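V-type ATP synthase alpha chain (Thermoplasma volcanium, PDB 4O1S) is an intein, a mostly beta member of the Hint superfamily that interrupts the A subunit of an archaeal V-type ATPase. Local coordinates at residues G3-G8 and F144-L149; E43-L48 and L69-K74. One frame throughout, in Å; residues are numbered along the deposited sequence.

Contact 1: G3-G8 and F144-L149; sequences GKAVSG and FDVYDL. Unlike the reference sequence in segment 3-8: Ala5 (reference Cys). With SO4 (sulfate ion), chain F.
Val6 pairs with Tyr147 as an antiparallel hydrogen-bonded pair: Val6 N donates to Tyr147 O at 2.7 Å, and Tyr147 N donates to Val6 O at 2.8 Å. The pairing is brief, and backbone bonds to Thr92, Ser90 and Lys23 hold the rest of 3-8. Val6 and Tyr147 share the face of the sheet that Ile22 of helix 22-31 packs against, a setting that suits a branched aliphatic group beside a large ring. Tyr147 CG lies anti to its carbonyl carbon, beside the backbone N (chi1 -61°), and ring atom CD2 comes within 3.4 Å of Gly8 CA; having no side chain, Gly8 permits that approach. Tyr26 meets the same ring edge to face. Toward the other end, Ala5 CB rests on Val146 CG2 at 3.6 Å. Ala5 differs here from the cysteine of the reference sequence. Asp148 swings its carboxylate toward Lys4, OD2 standing 3.3 Å from Lys4 O; as both are acceptors, this is proximity without a hydrogen bond. A water accepts from Gly8 N and donates to Asp145 O at 2.6 Å and to a sulfate oxygen. Ser7 OG also reaches the sulfate, although its stronger partner is Glu9 N. With Thr92 and His95 touching Ala5 and Val6, and Asn169 weakly bonded to Asp148 OD1, this is consistent with the central cleft of the Hint fold, where the two ends of an intein are brought together.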
# COMPACT_ATOMS: atom_id res chain seq x y z
N GLY A 3 9.85 1.42 7.81
CA GLY A 3 10.34 0.32 7.01
C GLY A 3 9.21 -0.32 6.22
O GLY A 3 9.44 -1.24 5.45
N LYS A 4 8.00 0.17 6.41
CA LYS A 4 6.86 -0.32 5.65
C LYS A 4 6.88 0.22 4.23
O LYS A 4 6.96 1.44 4.03
CB LYS A 4 5.58 0.09 6.35
CG LYS A 4 5.36 -0.71 7.60
CD LYS A 4 4.05 -0.37 8.23
CE LYS A 4 4.27 0.61 9.35
NZ LYS A 4 3.75 0.08 10.64
N ALA A 5 6.80 -0.68 3.24
CA ALA A 5 6.80 -0.27 1.84
C ALA A 5 6.20 -1.36 0.92
O ALA A 5 5.94 -2.50 1.36
CB ALA A 5 8.23 0.12 1.41
N VAL A 6 5.97 -1.02 -0.34
CA VAL A 6 5.39 -1.95 -1.30
C VAL A 6 6.22 -2.03 -2.59
O VAL A 6 7.08 -1.17 -2.88
CB VAL A 6 3.94 -1.56 -1.66
CG1 VAL A 6 3.09 -1.43 -0.38
CG2 VAL A 6 3.94 -0.25 -2.44
N SER A 7 5.98 -3.08 -3.37
CA SER A 7 6.68 -3.26 -4.63
C SER A 7 6.28 -2.16 -5.59
O SER A 7 5.20 -1.57 -5.48
CB SER A 7 6.35 -4.63 -5.22
OG SER A 7 6.34 -4.55 -6.63
N GLY A 8 7.14 -1.89 -6.57
CA GLY A 8 6.91 -0.78 -7.46
C GLY A 8 5.78 -1.07 -8.41
O GLY A 8 5.30 -0.17 -9.12
N PHE A 144 15.26 -5.37 -4.06
CA PHE A 144 14.05 -4.75 -4.54
C PHE A 144 14.00 -3.26 -4.26
O PHE A 144 14.38 -2.79 -3.17
CB PHE A 144 12.84 -5.43 -3.95
CG PHE A 144 12.90 -6.92 -4.01
CD1 PHE A 144 12.63 -7.59 -5.19
CD2 PHE A 144 13.19 -7.66 -2.86
CE1 PHE A 144 12.65 -8.98 -5.23
CE2 PHE A 144 13.23 -9.06 -2.88
CZ PHE A 144 12.96 -9.72 -4.07
N ASP A 145 13.54 -2.55 -5.27
CA ASP A 145 13.08 -1.19 -5.09
C ASP A 145 11.73 -1.22 -4.40
O ASP A 145 10.81 -1.94 -4.83
CB ASP A 145 12.93 -0.53 -6.45
CG ASP A 145 14.25 -0.18 -7.06
OD1 ASP A 145 15.24 -0.10 -6.29
OD2 ASP A 145 14.27 0.04 -8.28
N VAL A 146 11.58 -0.47 -3.32
CA VAL A 146 10.28 -0.41 -2.67
C VAL A 146 9.83 1.03 -2.52
O VAL A 146 10.65 1.96 -2.55
CB VAL A 146 10.22 -1.21 -1.33
CG1 VAL A 146 10.48 -2.67 -1.57
CG2 VAL A 146 11.22 -0.68 -0.33
N TYR A 147 8.52 1.21 -2.38
CA TYR A 147 7.89 2.53 -2.43
C TYR A 147 6.80 2.64 -1.36
O TYR A 147 6.21 1.65 -0.93
CB TYR A 147 7.25 2.75 -3.80
CG TYR A 147 8.23 2.72 -4.96
CD1 TYR A 147 8.78 3.90 -5.44
CD2 TYR A 147 8.62 1.52 -5.57
CE1 TYR A 147 9.67 3.90 -6.49
CE2 TYR A 147 9.52 1.51 -6.63
CZ TYR A 147 10.05 2.72 -7.09
OH TYR A 147 10.96 2.78 -8.14
N ASP A 148 6.56 3.87 -0.93
CA ASP A 148 5.52 4.18 0.04
C ASP A 148 5.02 5.57 -0.28
O ASP A 148 5.73 6.38 -0.87
CB ASP A 148 6.09 4.13 1.46
CG ASP A 148 5.00 4.17 2.55
OD1 ASP A 148 3.80 4.07 2.21
OD2 ASP A 148 5.37 4.28 3.76
N LEU A 149 3.79 5.86 0.09
CA LEU A 149 3.31 7.23 0.07
C LEU A 149 2.70 7.54 1.43
O LEU A 149 2.44 6.62 2.20
CB LEU A 149 2.30 7.42 -1.05
CG LEU A 149 1.19 6.39 -1.21
CD1 LEU A 149 0.17 6.57 -0.11
CD2 LEU A 149 0.53 6.57 -2.55
S SO4 F . 9.73 -6.89 -8.23
O1 SO4 F . 8.34 -6.92 -7.75
O2 SO4 F . 10.42 -5.69 -7.73
O3 SO4 F . 10.43 -8.09 -7.78
O4 SO4 F . 9.76 -6.84 -9.70
O HOH W 1 9.78 -3.08 -6.87

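Contact 2: E43-L48 and L69-K74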
# COMPACT_ATOMS: atom_id res chain seq x y z
N GLU A 43 17.74 5.77 0.64
CA GLU A 43 16.37 6.24 0.69
C GLU A 43 16.21 7.55 -0.05
O GLU A 43 17.15 8.33 -0.17
CB GLU A 43 15.93 6.43 2.12
CG GLU A 43 16.00 5.19 2.93
CD GLU A 43 15.63 5.46 4.36
OE1 GLU A 43 16.05 6.51 4.89
OE2 GLU A 43 14.89 4.64 4.95
N GLU A 44 15.00 7.79 -0.52
CA GLU A 44 14.71 9.02 -1.23
C GLU A 44 13.25 9.43 -1.04
O GLU A 44 12.34 8.58 -0.98
CB GLU A 44 15.01 8.86 -2.71
CG GLU A 44 14.99 10.18 -3.44
CD GLU A 44 15.32 10.03 -4.91
OE1 GLU A 44 14.44 9.59 -5.69
OE2 GLU A 44 16.47 10.35 -5.28
N ILE A 45 13.05 10.74 -0.95
CA ILE A 45 11.71 11.29 -0.74
C ILE A 45 11.37 12.41 -1.73
O ILE A 45 12.21 13.26 -2.07
CB ILE A 45 11.56 11.78 0.70
CG1 ILE A 45 11.60 10.60 1.66
CG2 ILE A 45 10.25 12.50 0.89
CD1 ILE A 45 12.08 10.96 3.05
N ILE A 46 10.12 12.40 -2.19
CA ILE A 46 9.67 13.50 -2.99
C ILE A 46 8.58 14.20 -2.22
O ILE A 46 7.62 13.58 -1.73
CB ILE A 46 9.12 13.09 -4.36
CG1 ILE A 46 10.01 12.06 -5.05
CG2 ILE A 46 8.93 14.34 -5.24
CD1 ILE A 46 9.33 11.46 -6.27
N HIS A 47 8.75 15.50 -2.10
CA HIS A 47 7.72 16.31 -1.50
C HIS A 47 6.92 16.96 -2.64
O HIS A 47 7.46 17.67 -3.49
CB HIS A 47 8.35 17.32 -0.53
CG HIS A 47 7.35 18.14 0.21
ND1 HIS A 47 6.07 17.71 0.48
CD2 HIS A 47 7.44 19.40 0.73
CE1 HIS A 47 5.42 18.65 1.14
NE2 HIS A 47 6.23 19.68 1.30
N LEU A 48 5.63 16.70 -2.65
CA LEU A 48 4.78 17.09 -3.77
C LEU A 48 4.22 18.49 -3.59
O LEU A 48 3.51 18.75 -2.62
CB LEU A 48 3.62 16.09 -3.89
CG LEU A 48 3.81 14.81 -4.72
CD1 LEU A 48 5.28 14.46 -4.93
CD2 LEU A 48 3.10 13.70 -4.04
N LEU A 69 3.93 13.29 0.35
CA LEU A 69 5.26 12.70 0.25
C LEU A 69 5.22 11.34 -0.43
O LEU A 69 4.32 10.54 -0.17
CB LEU A 69 5.88 12.50 1.62
CG LEU A 69 6.25 13.74 2.41
CD1 LEU A 69 7.20 13.33 3.49
CD2 LEU A 69 6.88 14.77 1.52
N LEU A 70 6.21 11.08 -1.27
CA LEU A 70 6.41 9.75 -1.82
C LEU A 70 7.79 9.33 -1.38
O LEU A 70 8.68 10.17 -1.21
CB LEU A 70 6.38 9.75 -3.35
CG LEU A 70 5.15 10.33 -4.03
CD1 LEU A 70 5.29 10.20 -5.53
CD2 LEU A 70 3.89 9.64 -3.54
N TYR A 71 7.95 8.02 -1.21
CA TYR A 71 9.20 7.43 -0.76
C TYR A 71 9.62 6.30 -1.70
O TYR A 71 8.78 5.56 -2.25
CB TYR A 71 9.04 6.92 0.68
CG TYR A 71 10.10 5.92 1.14
CD1 TYR A 71 11.35 6.35 1.57
CD2 TYR A 71 9.84 4.55 1.15
CE1 TYR A 71 12.31 5.43 2.00
CE2 TYR A 71 10.80 3.63 1.58
CZ TYR A 71 12.03 4.08 1.99
OH TYR A 71 12.97 3.18 2.42
N LYS A 72 10.93 6.20 -1.90
CA LYS A 72 11.50 5.08 -2.62
C LYS A 72 12.72 4.60 -1.87
O LYS A 72 13.61 5.39 -1.55
CB LYS A 72 11.89 5.48 -4.04
CG LYS A 72 12.65 4.42 -4.79
CD LYS A 72 13.05 4.87 -6.19
CE LYS A 72 14.31 4.15 -6.64
NZ LYS A 72 14.58 4.47 -8.06
N GLY A 73 12.77 3.31 -1.58
CA GLY A 73 13.89 2.74 -0.86
C GLY A 73 14.32 1.40 -1.42
O GLY A 73 14.09 1.09 -2.59
N LYS A 74 14.96 0.61 -0.56
CA LYS A 74 15.42 -0.73 -0.92
C LYS A 74 14.95 -1.72 0.12
O LYS A 74 14.96 -1.43 1.32
CB LYS A 74 16.96 -0.78 -1.01
CG LYS A 74 17.58 -0.15 -2.29
CD LYS A 74 17.11 -0.85 -3.55
CE LYS A 74 18.22 -1.01 -4.56
NZ LYS A 74 17.67 -1.66 -5.79
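Ile46 and Leu70 exchange two backbone hydrogen bonds, Ile46 N to Leu70 O at 2.8 Å and Leu70 N to Ile46 O at 2.9 Å, and Glu44 and Lys72 do likewise two residues along. The strands are antiparallel, the axes of the two segments 163° apart. On the face of Ile46 and Leu70, their CD1 atoms meet at 4.3 Å, and both apolar groups suit packing on Tyr26 of helix 22-31. The Leu48 and Leu70 side chains cross at about a right angle, Leu48 CD2 3.9 Å from Leu70 CG, and Leu48 also touches Asn35. Glu44 lies on the Ile46 face, its carboxylate taken by Arg30 and Tyr26, which explains an acid among greasy neighbours. The other face carries Ile45, His47, Leu69 and Tyr71. Here Tyr71, with CG anti to its backbone N (chi1 163°), turns its ring edge to the aliphatic part of the poorly ordered Glu43, Tyr71 CE1 3.8 Å from Glu43 CG. A CB at Gly73 would run into Tyr71 OH, which suits glycine there. Leu69 CD2 lies against the His47 ring, whose ND1 bonds to Arg68 O. The pairing is part of the hairpin of strands 43-58 and 61-75, with strand 36-40 next in the sheet, in this mostly beta Hint domain.

How the contacts relate
Contacts 1 and 2 belong to one antiparallel sheet, their centres 9 Å apart, and strand 143-149 joins them: it pairs with 3-8 along one edge and with 61-75 along the other. Probable hydrogen bonds run from Gly73 N to Val146 O at 2.7 Å and from Tyr71 N to Asp148 O at 2.8 Å. Side chains add to the seam, as Tyr147 CE1 packs on Lys72 CG at 3.5 Å and Lys74 NZ forms a salt bridge with Asp145. In the sequence the hairpin of contact 2 is nested within the loop that contact 1 closes. A bound EPE molecule, probably from the crystallisation liquor, lies about 3 Å from the Tyr71 side chain and about 5 Å from that of Val146, beside both contacts.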